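Local coordinates for protein glutamate racemase (Campylobacter jejuni, PDB 3UHF) that belongs to the Asp/Glu/hydantoin racemase family, an alpha/beta enzyme built around two parallel sheets and modelled here with D-glutamic acid, at residues V121-K126 with G228-E233. Residues are numbered along the deposited sequence; the frame is centred on the assembly and turned at random.
Sequences VEATIK and GDAIVE
Lys-126 NZ lies 4.3 Å from Glu-233 CB and is gripped by several groups. It forms a salt bridge with Glu-122 OE2 at 2.9 Å, one helical turn back on its own helix. The carboxylate receives it on the anti lone pair of OE2, the one away from OE1. A second salt bridge joins the ammonium to Glu-237, further along the helix of Glu-233. Lys-126 NZ also donates to a water at 3.0 Å, and that water donates to Glu-233 OE1 at 2.9 Å. Across the contact, Lys-126 meets this carboxylate through the water and not directly: Lys-126 NZ and Glu-233 OE1 are 5.1 Å apart. The other oxygen, Glu-233 OE2, pairs with Lys-236. The lysine chain is extended from CB to NZ (chi2 -175°, chi3 -172°, chi4 163°), which places NZ between Glu-122 and the acids of helix 227-238. The only close apolar contact is Ala-123 CB against Ala-230 CB, at 3.7 Å. Both methyls point at the opposing helix, and Ala-123 CA and Ala-230 CA are 5.6 Å apart. Glu-122 OE1 adds a salt bridge to Arg-238. The contact joins helices 117-128 and 227-238, which follow an outermost strand of the five-stranded and four-stranded sheets, respectively. Lys-126 probably offsets the like charges of Glu-122 and Glu-237, while the alanine methyls supply the apolar contact.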
loop_
_atom_site.group_PDB
_atom_site.type_symbol
_atom_site.label_atom_id
_atom_site.label_comp_id
_atom_site.label_asym_id
_atom_site.label_seq_id
_atom_site.Cartn_x
_atom_site.Cartn_y
_atom_site.Cartn_z
ATOM N N VAL A 121 4.918 6.303 7.555
ATOM C CA VAL A 121 5.256 7.138 8.710
ATOM C C VAL A 121 6.515 7.978 8.459
ATOM O O VAL A 121 6.535 9.188 8.728
ATOM C CB VAL A 121 5.406 6.282 9.981
ATOM C CG1 VAL A 121 5.984 7.110 11.121
ATOM C CG2 VAL A 121 4.039 5.696 10.360
ATOM N N GLU A 122 7.559 7.341 7.943
ATOM C CA GLU A 122 8.788 8.051 7.593
ATOM C C GLU A 122 8.507 9.199 6.615
ATOM O O GLU A 122 9.018 10.305 6.786
ATOM C CB GLU A 122 9.822 7.093 6.982
ATOM C CG GLU A 122 10.988 7.825 6.314
ATOM C CD GLU A 122 12.007 6.895 5.693
ATOM O OE1 GLU A 122 12.116 5.726 6.132
ATOM O OE2 GLU A 122 12.706 7.349 4.764
ATOM N N ALA A 123 7.689 8.934 5.595
ATOM C CA ALA A 123 7.368 9.956 4.597
ATOM C C ALA A 123 6.613 11.136 5.210
ATOM O O ALA A 123 6.824 12.300 4.825
ATOM C CB ALA A 123 6.562 9.342 3.448
ATOM N N THR A 124 5.749 10.840 6.178
ATOM C CA THR A 124 4.976 11.872 6.865
ATOM C C THR A 124 5.884 12.777 7.698
ATOM O O THR A 124 5.750 14.003 7.674
ATOM C CB THR A 124 3.887 11.249 7.776
ATOM O OG1 THR A 124 3.058 10.374 7.002
ATOM C CG2 THR A 124 3.009 12.326 8.419
ATOM N N ILE A 125 6.816 12.171 8.429
ATOM C CA ILE A 125 7.793 12.939 9.199
ATOM C C ILE A 125 8.668 13.821 8.295
ATOM O O ILE A 125 8.923 14.986 8.607
ATOM C CB ILE A 125 8.659 12.007 10.070
ATOM C CG1 ILE A 125 7.780 11.357 11.150
ATOM C CG2 ILE A 125 9.826 12.779 10.686
ATOM C CD1 ILE A 125 8.492 10.294 11.967
ATOM N N LYS A 126 9.108 13.287 7.161
ATOM C CA LYS A 126 9.877 14.100 6.221
ATOM C C LYS A 126 9.061 15.276 5.678
ATOM O O LYS A 126 9.590 16.370 5.489
ATOM C CB LYS A 126 10.362 13.267 5.046
ATOM C CG LYS A 126 11.499 12.297 5.350
ATOM C CD LYS A 126 11.929 11.644 4.036
ATOM C CE LYS A 126 12.921 10.514 4.237
ATOM N NZ LYS A 126 12.977 9.674 3.007
ATOM N N GLY A 228 2.685 4.134 -1.834
ATOM C CA GLY A 228 3.565 3.637 -2.882
ATOM C C GLY A 228 4.805 4.497 -3.061
ATOM O O GLY A 228 5.925 3.988 -3.155
ATOM N N ASP A 229 4.617 5.805 -3.137
ATOM C CA ASP A 229 5.770 6.705 -3.235
ATOM C C ASP A 229 6.619 6.590 -1.971
ATOM O O ASP A 229 7.841 6.668 -2.028
ATOM C CB ASP A 229 5.315 8.148 -3.430
ATOM C CG ASP A 229 4.587 8.362 -4.755
ATOM O OD1 ASP A 229 4.785 7.549 -5.687
ATOM O OD2 ASP A 229 3.823 9.348 -4.868
ATOM N N ALA A 230 5.964 6.409 -0.827
ATOM C CA ALA A 230 6.684 6.273 0.440
ATOM C C ALA A 230 7.596 5.049 0.446
ATOM O O ALA A 230 8.755 5.130 0.860
ATOM C CB ALA A 230 5.704 6.203 1.612
ATOM N N ILE A 231 7.072 3.907 0.006
ATOM C CA ILE A 231 7.865 2.684 0.029
ATOM C C ILE A 231 9.023 2.781 -0.976
ATOM O O ILE A 231 10.091 2.235 -0.736
ATOM C CB ILE A 231 6.994 1.397 -0.174
ATOM C CG1 ILE A 231 7.800 0.120 0.089
ATOM C CG2 ILE A 231 6.430 1.334 -1.588
ATOM C CD1 ILE A 231 8.404 0.012 1.474
ATOM N N VAL A 232 8.839 3.501 -2.080
ATOM C CA VAL A 232 9.962 3.700 -3.008
ATOM C C VAL A 232 11.144 4.380 -2.301
ATOM O O VAL A 232 12.282 3.923 -2.396
ATOM C CB VAL A 232 9.568 4.514 -4.264
ATOM C CG1 VAL A 232 10.809 4.948 -5.024
ATOM C CG2 VAL A 232 8.640 3.696 -5.175
ATOM N N GLU A 233 10.872 5.457 -1.571
ATOM C CA GLU A 233 11.949 6.189 -0.902
ATOM C C GLU A 233 12.595 5.337 0.191
ATOM O O GLU A 233 13.812 5.344 0.379
ATOM C CB GLU A 233 11.414 7.490 -0.315
ATOM C CG GLU A 233 10.846 8.427 -1.365
ATOM C CD GLU A 233 11.879 8.765 -2.432
ATOM O OE1 GLU A 233 12.964 9.274 -2.068
ATOM O OE2 GLU A 233 11.616 8.505 -3.628
HETATM O O HOH W 1 13.307 10.883 0.284
#